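Local coordinates for transcriptional regulatory protein (PDB 3Q7R) that probably activates transcription, including that of its own gene, as an atypical OmpR/PhoB-subfamily response regulator that recognises a repeated promoter element, at residues K13-S19 with A51-E57; H21-F25 with C39-Q43; V76-F82 with F96-R101. All blocks are in the same frame, centred on the assembly; numbering follows the deposited sequence. Where two conformers were deposited one is given.

All three contacts reach the same parallel sheet of a CheY-like receiver fold. Contact 1 pairs strand 13-18 with the central strand, 51-57, and is almost entirely buried; contact 3 pairs the strands of 76-82 and 96-101, equally ladder-like but running out to an exposed aspartate and up to the second subunit. Contact 2 differs in kind: helix against strand, near the surface, with 310 Å² buried against 636 and 703 Å², and no hydrogen bond across it. Nested within the loop closed by contact 1, it is joined to that contact by backbone bonds of strand 37-42 and by H14 NE2 to T40 OG1, 2.8 Å. E57 OE1 and R101 NH1, 2.8 Å apart, salt-bridge contacts 1 and 3.

Contact 1. Residues K13-S19 with A51-E57; sequences KHVLLVS and ADLVVCE
Strand 13-18 and strand 53-57 run parallel, with axes 4.7 Å apart at closest approach and 12° between their directions. The register pairs V15 with L53, L16 with V54, L17 with V55 and V18 with C56, at CA-CA distances of 4.6 to 5.0 Å. L16 and V18 bond both ways: L16 N donates to L53 O (3.0 Å), L16 O accepts from V55 N (2.8 Å), V18 N donates to V55 O (2.8 Å) and V18 O accepts from E57 N (3.0 Å). V15 and L17 turn their backbone bonds to strand 37-42, so 13-18 has a partner along each edge, as expected of the first strand in the 2-1-3-4-5 order of a CheY-like receiver. Before the regular ladder the chain turns a corner at D52 (phi/psi -82/-37). There H14 N donates to D52 OD2 (2.9 Å), and H14 O accepts from D52 N (2.9 Å) and weakly from L53 N (3.3 Å); the H14 ring is anchored by S50 at ND1 and T40 at NE2. V15, L17, L53 and V55 occupy one face, V15 meeting helix 105-118; L16, V18, V54 and C56 occupy the other, with V18 CG2 3.8 Å from V54 CG1. Judged by the fold, E57 probably corresponds to the phosphorylated aspartate of canonical receivers. With chi1 and chi2 both m, E57 OE2 accepts from S19 OG (2.8 Å; S19 chi1 t) and bonds H21 ND1, while OE1 salt-bridges R101. S19 OG also bonds H21 N, and S19 O takes Q43 NE2.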
loop_
_atom_site.group_PDB
_atom_site.type_symbol
_atom_site.label_atom_id
_atom_site.label_comp_id
_atom_site.label_asym_id
_atom_site.label_seq_id
_atom_site.Cartn_x
_atom_site.Cartn_y
_atom_site.Cartn_z
ATOM N N LYS A 13 16.396 -10.424 2.831
ATOM C CA LYS A 13 16.163 -8.994 2.697
ATOM C C LYS A 13 16.088 -8.424 4.116
ATOM O O LYS A 13 15.588 -9.074 5.018
ATOM C CB LYS A 13 14.833 -8.753 2.000
ATOM C CG LYS A 13 14.758 -9.310 0.580
ATOM C CD LYS A 13 15.586 -8.535 -0.414
ATOM C CE LYS A 13 15.270 -8.964 -1.882
ATOM N NZ LYS A 13 13.806 -8.927 -2.241
ATOM N N HIS A 14 16.558 -7.207 4.295
ATOM C CA HIS A 14 16.542 -6.559 5.594
ATOM C C HIS A 14 15.422 -5.553 5.661
ATOM O O HIS A 14 15.299 -4.656 4.808
ATOM C CB HIS A 14 17.858 -5.779 5.846
ATOM C CG HIS A 14 17.858 -5.057 7.166
ATOM N ND1 HIS A 14 18.647 -3.942 7.428
ATOM C CD2 HIS A 14 17.159 -5.286 8.311
ATOM C CE1 HIS A 14 18.406 -3.517 8.653
ATOM N NE2 HIS A 14 17.509 -4.327 9.217
ATOM N N VAL A 15 14.611 -5.709 6.690
ATOM C CA VAL A 15 13.501 -4.784 6.955
ATOM C C VAL A 15 13.772 -4.047 8.262
ATOM O O VAL A 15 14.044 -4.701 9.278
ATOM C CB VAL A 15 12.197 -5.569 7.117
ATOM C CG1 VAL A 15 11.056 -4.602 7.373
ATOM C CG2 VAL A 15 11.952 -6.444 5.837
ATOM N N LEU A 16 13.738 -2.711 8.243
ATOM C CA LEU A 16 13.916 -1.930 9.483
ATOM C C LEU A 16 12.554 -1.358 9.857
ATOM O O LEU A 16 11.964 -0.659 9.059
ATOM C CB LEU A 16 14.905 -0.781 9.247
ATOM C CG LEU A 16 14.931 0.264 10.400
ATOM C CD1 LEU A 16 15.444 -0.312 11.710
ATOM C CD2 LEU A 16 15.767 1.548 9.997
ATOM N N LEU A 17 12.031 -1.702 11.043
ATOM C CA LEU A 17 10.791 -1.142 11.558
ATOM C C LEU A 17 11.148 0.018 12.456
ATOM O O LEU A 17 11.893 -0.167 13.428
ATOM C CB LEU A 17 10.036 -2.195 12.368
ATOM C CG LEU A 17 8.755 -1.716 13.044
ATOM C CD1 LEU A 17 7.643 -1.420 11.989
ATOM C CD2 LEU A 17 8.240 -2.821 14.021
ATOM N N VAL A 18 10.614 1.198 12.136
ATOM C CA VAL A 18 10.774 2.391 12.938
ATOM C C VAL A 18 9.457 2.569 13.706
ATOM O O VAL A 18 8.471 3.054 13.155
ATOM C CB VAL A 18 11.069 3.586 12.069
ATOM C CG1 VAL A 18 11.113 4.867 12.958
ATOM C CG2 VAL A 18 12.448 3.376 11.335
ATOM N N SER A 19 9.470 2.117 14.953
ATOM C CA SER A 19 8.287 2.086 15.777
ATOM C C SER A 19 8.676 1.864 17.224
ATOM O O SER A 19 9.674 1.233 17.523
ATOM C CB SER A 19 7.399 0.938 15.308
ATOM O OG SER A 19 6.151 0.904 16.018
ATOM N N ALA A 51 19.243 -1.885 4.480
ATOM C CA ALA A 51 17.780 -1.938 4.508
ATOM C C ALA A 51 17.209 -1.924 3.093
ATOM O O ALA A 51 17.465 -1.023 2.296
ATOM C CB ALA A 51 17.244 -0.759 5.287
ATOM N N ASP A 52 16.447 -2.953 2.795
ATOM C CA ASP A 52 15.635 -2.995 1.573
ATOM C C ASP A 52 14.323 -2.246 1.776
ATOM O O ASP A 52 13.823 -1.571 0.848
ATOM C CB ASP A 52 15.343 -4.438 1.199
ATOM C CG ASP A 52 16.634 -5.192 0.875
ATOM O OD1 ASP A 52 17.247 -4.818 -0.137
ATOM O OD2 ASP A 52 17.022 -6.077 1.642
ATOM N N LEU A 53 13.750 -2.359 2.971
ATOM C CA LEU A 53 12.454 -1.707 3.223
ATOM C C LEU A 53 12.524 -1.111 4.625
ATOM O O LEU A 53 12.978 -1.770 5.551
ATOM C CB LEU A 53 11.329 -2.716 3.168
ATOM C CG LEU A 53 9.961 -2.220 3.629
ATOM C CD1 LEU A 53 9.437 -1.158 2.673
ATOM C CD2 LEU A 53 9.009 -3.453 3.698
ATOM N N VAL A 54 12.099 0.132 4.778
ATOM C CA VAL A 54 11.881 0.706 6.113
ATOM C C VAL A 54 10.387 0.848 6.324
ATOM O O VAL A 54 9.709 1.427 5.481
ATOM C CB VAL A 54 12.526 2.104 6.242
ATOM C CG1 VAL A 54 12.254 2.676 7.650
ATOM C CG2 VAL A 54 14.050 1.943 5.983
ATOM N N VAL A 55 9.866 0.293 7.422
ATOM C CA VAL A 55 8.413 0.377 7.722
ATOM C C VAL A 55 8.358 1.399 8.833
ATOM O O VAL A 55 8.958 1.185 9.877
ATOM C CB VAL A 55 7.888 -0.970 8.204
ATOM C CG1 VAL A 55 6.411 -0.822 8.580
ATOM C CG2 VAL A 55 7.997 -2.006 7.081
ATOM N N CYS A 56 7.739 2.573 8.586
ATOM C CA CYS A 56 7.844 3.651 9.582
ATOM C C CYS A 56 6.492 4.100 10.094
ATOM O O CYS A 56 5.616 4.377 9.290
ATOM C CB CYS A 56 8.495 4.862 8.887
ATOM S SG CYS A 56 8.944 6.202 10.032
ATOM N N GLU A 57 6.338 4.198 11.412
ATOM C CA GLU A 57 5.141 4.799 11.937
ATOM C C GLU A 57 4.964 6.235 11.415
ATOM O O GLU A 57 5.928 7.037 11.383
ATOM C CB GLU A 57 5.277 4.916 13.458
ATOM C CG GLU A 57 5.313 3.555 14.126
ATOM C CD GLU A 57 3.971 2.876 14.143
ATOM O OE1 GLU A 57 2.954 3.440 13.687
ATOM O OE2 GLU A 57 3.917 1.702 14.563
#

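Contact 2. Residues H21-F25 with C39-Q43; sequences HWDLF and CTIGQ
Starting at the N-cap position, H21 precedes the helical residues 22-25, and H21 O accepts from F25 N at 3.0 Å; its CA-CB bond points away from strand residues 39-42 and the following Q43. W22 (chi1 m, chi2 88°) sets off sideways, but its indole reaches I41: I41 CD1 sits 4.0 Å from the centroid of the W22 six-membered ring, 18° off the normal, a CH-pi contact over the face, while W22 CZ3 is 3.5 Å from I41 CG2. W22 CZ2 also approaches Q43 NE2 at 3.3 Å; that amide is hydrogen-bonded to the backbone of S19. Helix 22-31 is the connection of a beta-alpha-beta unit between the parallel strands 13-18 and 37-42, so these residues pack the start of the helix against the edge strand of the chain's sheet. D23 and L24 stay out of reach: D23 OD1 accepts from L24 N (2.9 Å), and L24 packs against P105 and L108 of helix 105-118. Of the helical segment, F25 (chi1 t, chi2 65°) has the most surface covered by the strand, 86 Å², and points toward it, with F25 CA 7.2 Å from I41 CA. I41 CB lies 3.6 Å from the F25 ring centroid and 5° off the normal, a nearly axial CH-pi contact; F25 CB touches I41 CD1 at 3.7 Å. At the ring edge C39 O is 3.8 Å from F25 CZ.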
loop_
_atom_site.group_PDB
_atom_site.type_symbol
_atom_site.label_atom_id
_atom_site.label_comp_id
_atom_site.label_asym_id
_atom_site.label_seq_id
_atom_site.Cartn_x
_atom_site.Cartn_y
_atom_site.Cartn_z
ATOM N N HIS A 21 6.245 0.226 18.880
ATOM C CA HIS A 21 5.406 -0.950 19.102
ATOM C C HIS A 21 6.261 -2.213 19.122
ATOM O O HIS A 21 6.279 -2.976 18.153
ATOM C CB HIS A 21 4.316 -0.997 18.024
ATOM C CG HIS A 21 3.241 0.032 18.243
ATOM N ND1 HIS A 21 3.153 1.244 17.581
ATOM C CD2 HIS A 21 2.219 0.024 19.137
ATOM C CE1 HIS A 21 2.082 1.907 18.014
ATOM N NE2 HIS A 21 1.512 1.194 18.967
ATOM N N TRP A 22 6.982 -2.399 20.222
ATOM C CA TRP A 22 7.857 -3.542 20.382
ATOM C C TRP A 22 7.086 -4.869 20.237
ATOM O O TRP A 22 7.617 -5.816 19.688
ATOM C CB TRP A 22 8.563 -3.483 21.744
ATOM C CG TRP A 22 9.559 -2.342 21.838
ATOM C CD1 TRP A 22 9.294 -1.056 22.226
ATOM C CD2 TRP A 22 10.966 -2.384 21.543
ATOM N NE1 TRP A 22 10.443 -0.306 22.194
ATOM C CE2 TRP A 22 11.485 -1.093 21.777
ATOM C CE3 TRP A 22 11.841 -3.389 21.130
ATOM C CZ2 TRP A 22 12.826 -0.786 21.613
ATOM C CZ3 TRP A 22 13.174 -3.081 20.956
ATOM C CH2 TRP A 22 13.657 -1.787 21.199
ATOM N N ASP A 23 5.835 -4.939 20.693
ATOM C CA ASP A 23 5.085 -6.204 20.584
ATOM C C ASP A 23 4.757 -6.532 19.134
ATOM O O ASP A 23 4.924 -7.652 18.694
ATOM C CB ASP A 23 3.814 -6.188 21.455
ATOM C CG ASP A 23 2.952 -4.929 21.269
ATOM O OD1 ASP A 23 3.303 -3.957 20.539
ATOM O OD2 ASP A 23 1.862 -4.919 21.892
ATOM N N LEU A 24 4.351 -5.525 18.362
ATOM C CA LEU A 24 4.159 -5.700 16.922
ATOM C C LEU A 24 5.474 -6.204 16.272
ATOM O O LEU A 24 5.461 -7.099 15.438
ATOM C CB LEU A 24 3.703 -4.400 16.246
ATOM C CG LEU A 24 3.561 -4.442 14.719
ATOM C CD1 LEU A 24 2.418 -5.387 14.262
ATOM C CD2 LEU A 24 3.326 -2.999 14.203
ATOM N N PHE A 25 6.594 -5.595 16.626
ATOM C CA PHE A 25 7.876 -5.995 16.097
ATOM C C PHE A 25 8.209 -7.462 16.369
ATOM O O PHE A 25 8.512 -8.224 15.414
ATOM C CB PHE A 25 8.991 -5.139 16.685
ATOM C CG PHE A 25 10.369 -5.597 16.279
ATOM C CD1 PHE A 25 10.783 -5.541 14.942
ATOM C CD2 PHE A 25 11.249 -6.114 17.239
ATOM C CE1 PHE A 25 12.066 -5.951 14.592
ATOM C CE2 PHE A 25 12.518 -6.535 16.888
ATOM C CZ PHE A 25 12.935 -6.461 15.550
ATOM N N CYS A 39 14.671 -8.799 10.339
ATOM C CA CYS A 39 14.012 -7.601 10.839
ATOM C C CYS A 39 14.778 -6.997 11.993
ATOM O O CYS A 39 15.304 -7.725 12.856
ATOM C CB CYS A 39 12.599 -7.938 11.321
ATOM S SG CYS A 39 11.589 -8.674 10.065
ATOM N N THR A 40 14.816 -5.669 12.036
ATOM C CA THR A 40 15.375 -4.976 13.185
ATOM C C THR A 40 14.469 -3.785 13.454
ATOM O O THR A 40 13.599 -3.487 12.628
ATOM C CB THR A 40 16.793 -4.485 12.910
ATOM O OG1 THR A 40 16.787 -3.536 11.829
ATOM C CG2 THR A 40 17.716 -5.700 12.570
ATOM N N ILE A 41 14.670 -3.153 14.612
ATOM C CA ILE A 41 13.801 -2.098 15.089
ATOM C C ILE A 41 14.589 -0.863 15.517
ATOM O O ILE A 41 15.706 -0.948 16.064
ATOM C CB ILE A 41 12.893 -2.613 16.223
ATOM C CG1 ILE A 41 11.737 -1.623 16.512
ATOM C CG2 ILE A 41 13.730 -2.925 17.488
ATOM C CD1 ILE A 41 10.767 -2.079 17.633
ATOM N N GLY A 42 14.026 0.320 15.278
ATOM C CA GLY A 42 14.636 1.532 15.773
ATOM C C GLY A 42 13.513 2.492 16.161
ATOM O O GLY A 42 12.386 2.225 15.753
ATOM N N GLN A 43 13.813 3.538 16.919
ATOM C CA GLN A 43 12.777 4.451 17.386
ATOM C C GLN A 43 12.800 5.811 16.747
ATOM O O GLN A 43 12.112 6.698 17.206
ATOM C CB GLN A 43 12.834 4.572 18.940
ATOM C CG GLN A 43 12.207 3.360 19.604
ATOM C CD GLN A 43 13.029 2.118 19.490
ATOM O OE1 GLN A 43 14.190 2.070 19.951
ATOM N NE2 GLN A 43 12.408 1.052 18.952
#

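Contact 3. Residues V76-F82 with F96-R101; sequences VLVLLDF and FWYLIR. With EDO (1,2-ethanediol), chain C.
The beta-alpha-beta unit of strand 75-80, helix 85-93 and strand 97-100 brings V76-F82 alongside F96-R101 as parallel neighbours, axes 4.7 Å apart and crossing at -26°. V78 pairs with Y98, L79 with L99 and L80 with I100. The ladder runs V78 N to W97 O (3.0 Å), L99 N to V78 O (3.0 Å), L80 N to L99 O (2.8 Å) and R101 N to L80 O (2.9 Å). Where the strands splay, one water bridges V76 O (2.7 Å) and W97 N (2.9 Å). L79 and L99 share one face; on the other, L80 (chi1 -94°, between wells) lays CD1 over the Y98 ring (chi1 p), a CH-pi contact 4.3 Å from its centroid. R101 NH1 salt-bridges D81 OD1 (2.9 Å) and also E57 at the end of strand 51-57. I100 N donates to O2 of an ethanediol (2.9 Å), probably from the crystallisation liquor, which also bonds I100 N of the second subunit. Around the pair, the backbone of L77 and L79 bonds strand 51-57 on the other side, L80, W97 and Y98 pack on helix 85-93, and W97 meets W97 and F115 of the second subunit edge-to-face.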
loop_
_atom_site.group_PDB
_atom_site.type_symbol
_atom_site.label_atom_id
_atom_site.label_comp_id
_atom_site.label_asym_id
_atom_site.label_seq_id
_atom_site.Cartn_x
_atom_site.Cartn_y
_atom_site.Cartn_z
ATOM N N VAL A 76 10.031 2.803 1.504
ATOM C CA VAL A 76 9.391 3.088 2.821
ATOM C C VAL A 76 7.897 2.796 2.800
ATOM O O VAL A 76 7.191 3.272 1.894
ATOM C CB VAL A 76 9.616 4.554 3.237
ATOM C CG1 VAL A 76 8.875 4.818 4.566
ATOM C CG2 VAL A 76 11.144 4.875 3.430
ATOM N N LEU A 77 7.413 1.981 3.750
ATOM C CA LEU A 77 5.978 1.740 3.898
ATOM C C LEU A 77 5.588 2.387 5.204
ATOM O O LEU A 77 6.283 2.176 6.218
ATOM C CB LEU A 77 5.732 0.212 3.997
ATOM C CG LEU A 77 4.308 -0.255 4.378
ATOM C CD1 LEU A 77 3.338 0.038 3.239
ATOM C CD2 LEU A 77 4.338 -1.768 4.646
ATOM N N VAL A 78 4.489 3.131 5.201
ATOM C CA VAL A 78 4.114 3.926 6.378
ATOM C C VAL A 78 2.944 3.290 7.137
ATOM O O VAL A 78 2.018 2.762 6.527
ATOM C CB VAL A 78 3.757 5.346 5.922
ATOM C CG1 VAL A 78 3.124 6.131 7.060
ATOM C CG2 VAL A 78 4.986 6.032 5.348
ATOM N N LEU A 79 3.005 3.301 8.471
ATOM C CA LEU A 79 1.921 2.766 9.293
ATOM C C LEU A 79 1.164 3.922 9.937
ATOM O O LEU A 79 1.751 4.723 10.672
ATOM C CB LEU A 79 2.446 1.866 10.401
ATOM C CG LEU A 79 3.393 0.763 9.951
ATOM C CD1 LEU A 79 3.718 -0.148 11.211
ATOM C CD2 LEU A 79 2.741 -0.036 8.787
ATOM N N LEU A 80 -0.125 4.006 9.662
ATOM C CA LEU A 80 -0.954 5.143 10.144
ATOM C C LEU A 80 -1.899 4.707 11.258
ATOM O O LEU A 80 -2.530 3.664 11.155
ATOM C CB LEU A 80 -1.878 5.655 9.021
ATOM C CG LEU A 80 -1.306 6.798 8.245
ATOM C CD1 LEU A 80 -2.064 6.990 6.935
ATOM C CD2 LEU A 80 -1.471 8.097 9.079
ATOM N N ASP A 81 -2.070 5.537 12.279
ATOM C CA ASP A 81 -3.067 5.197 13.319
ATOM C C ASP A 81 -4.502 5.462 12.869
ATOM O O ASP A 81 -5.445 4.920 13.488
ATOM C CB ASP A 81 -2.878 6.083 14.556
ATOM C CG ASP A 81 -1.608 5.776 15.339
ATOM O OD1 ASP A 81 -1.066 4.660 15.269
ATOM O OD2 ASP A 81 -1.232 6.639 16.188
ATOM N N PHE A 82 -4.699 6.317 11.875
ATOM C CA PHE A 82 -6.020 6.893 11.623
ATOM C C PHE A 82 -6.199 7.158 10.128
ATOM O O PHE A 82 -5.214 7.241 9.357
ATOM C CB PHE A 82 -6.152 8.262 12.378
ATOM C CG PHE A 82 -5.075 9.252 11.955
ATOM C CD1 PHE A 82 -5.277 10.040 10.841
ATOM C CD2 PHE A 82 -3.847 9.341 12.667
ATOM C CE1 PHE A 82 -4.259 10.904 10.380
ATOM C CE2 PHE A 82 -2.824 10.156 12.222
ATOM C CZ PHE A 82 -3.026 10.969 11.088
ATOM N N PHE A 96 4.733 7.612 -0.660
ATOM C CA PHE A 96 4.615 6.568 0.364
ATOM C C PHE A 96 3.258 5.840 0.296
ATOM O O PHE A 96 2.201 6.458 0.516
ATOM C CB PHE A 96 4.675 7.216 1.748
ATOM C CG PHE A 96 5.967 7.951 2.001
ATOM C CD1 PHE A 96 7.142 7.247 2.206
ATOM C CD2 PHE A 96 5.997 9.348 2.068
ATOM C CE1 PHE A 96 8.352 7.947 2.463
ATOM C CE2 PHE A 96 7.205 10.020 2.329
ATOM C CZ PHE A 96 8.384 9.293 2.495
ATOM N N TRP A 97 3.332 4.528 0.123
ATOM C CA TRP A 97 2.187 3.688 0.358
ATOM C C TRP A 97 2.032 3.481 1.883
ATOM O O TRP A 97 2.986 3.708 2.649
ATOM C CB TRP A 97 2.357 2.326 -0.394
ATOM C CG TRP A 97 1.172 1.398 -0.289
ATOM C CD1 TRP A 97 1.167 0.100 0.170
ATOM C CD2 TRP A 97 -0.176 1.683 -0.655
ATOM N NE1 TRP A 97 -0.118 -0.433 0.123
ATOM C CE2 TRP A 97 -0.961 0.506 -0.386
ATOM C CE3 TRP A 97 -0.802 2.803 -1.179
ATOM C CZ2 TRP A 97 -2.330 0.447 -0.604
ATOM C CZ3 TRP A 97 -2.208 2.736 -1.414
ATOM C CH2 TRP A 97 -2.939 1.561 -1.111
ATOM N N TYR A 98 0.850 3.034 2.321
ATOM C CA TYR A 98 0.606 2.988 3.778
ATOM C C TYR A 98 -0.436 1.936 4.114
ATOM O O TYR A 98 -1.175 1.485 3.218
ATOM C CB TYR A 98 0.101 4.361 4.354
ATOM C CG TYR A 98 -1.144 4.869 3.661
ATOM C CD1 TYR A 98 -2.388 4.415 4.017
ATOM C CD2 TYR A 98 -1.037 5.805 2.620
ATOM C CE1 TYR A 98 -3.541 4.894 3.358
ATOM C CE2 TYR A 98 -2.156 6.278 1.948
ATOM C CZ TYR A 98 -3.382 5.796 2.294
ATOM O OH TYR A 98 -4.542 6.242 1.632
ATOM N N LEU A 99 -0.424 1.506 5.370
ATOM C CA LEU A 99 -1.500 0.697 5.966
ATOM C C LEU A 99 -2.081 1.551 7.072
ATOM O O LEU A 99 -1.314 2.251 7.776
ATOM C CB LEU A 99 -0.947 -0.574 6.637
ATOM C CG LEU A 99 -0.264 -1.559 5.687
ATOM C CD1 LEU A 99 0.422 -2.695 6.453
ATOM C CD2 LEU A 99 -1.356 -2.107 4.772
ATOM N N ILE A 100 -3.398 1.450 7.309
ATOM C CA ILE A 100 -4.051 2.158 8.402
ATOM C C ILE A 100 -4.480 1.113 9.416
ATOM O O ILE A 100 -4.972 0.023 9.028
ATOM C CB ILE A 100 -5.245 2.984 7.929
ATOM C CG1 ILE A 100 -4.753 4.019 6.894
ATOM C CG2 ILE A 100 -5.957 3.630 9.155
ATOM C CD1 ILE A 100 -5.842 5.062 6.450
ATOM N N ARG A 101 -4.266 1.416 10.703
ATOM C CA ARG A 101 -4.627 0.492 11.762
ATOM C C ARG A 101 -6.148 0.190 11.722
ATOM O O ARG A 101 -6.963 0.993 11.275
ATOM C CB ARG A 101 -4.195 1.058 13.135
ATOM C CG ARG A 101 -2.664 0.919 13.362
ATOM C CD ARG A 101 -2.156 1.357 14.775
ATOM N NE ARG A 101 -0.892 0.714 14.933
ATOM C CZ ARG A 101 0.276 1.221 14.519
ATOM N NH1 ARG A 101 0.368 2.479 14.069
ATOM N NH2 ARG A 101 1.365 0.471 14.592
HETATM C C1 EDO C . -5.812 1.608 3.853
HETATM O O1 EDO C . -7.064 2.294 3.836
HETATM C C2 EDO C . -5.984 0.444 4.827
HETATM O O2 EDO C . -4.709 -0.037 5.214
HETATM O O HOH W 1 6.008 3.494 -0.519
HETATM O O HOH W 2 -7.908 3.330 12.331
#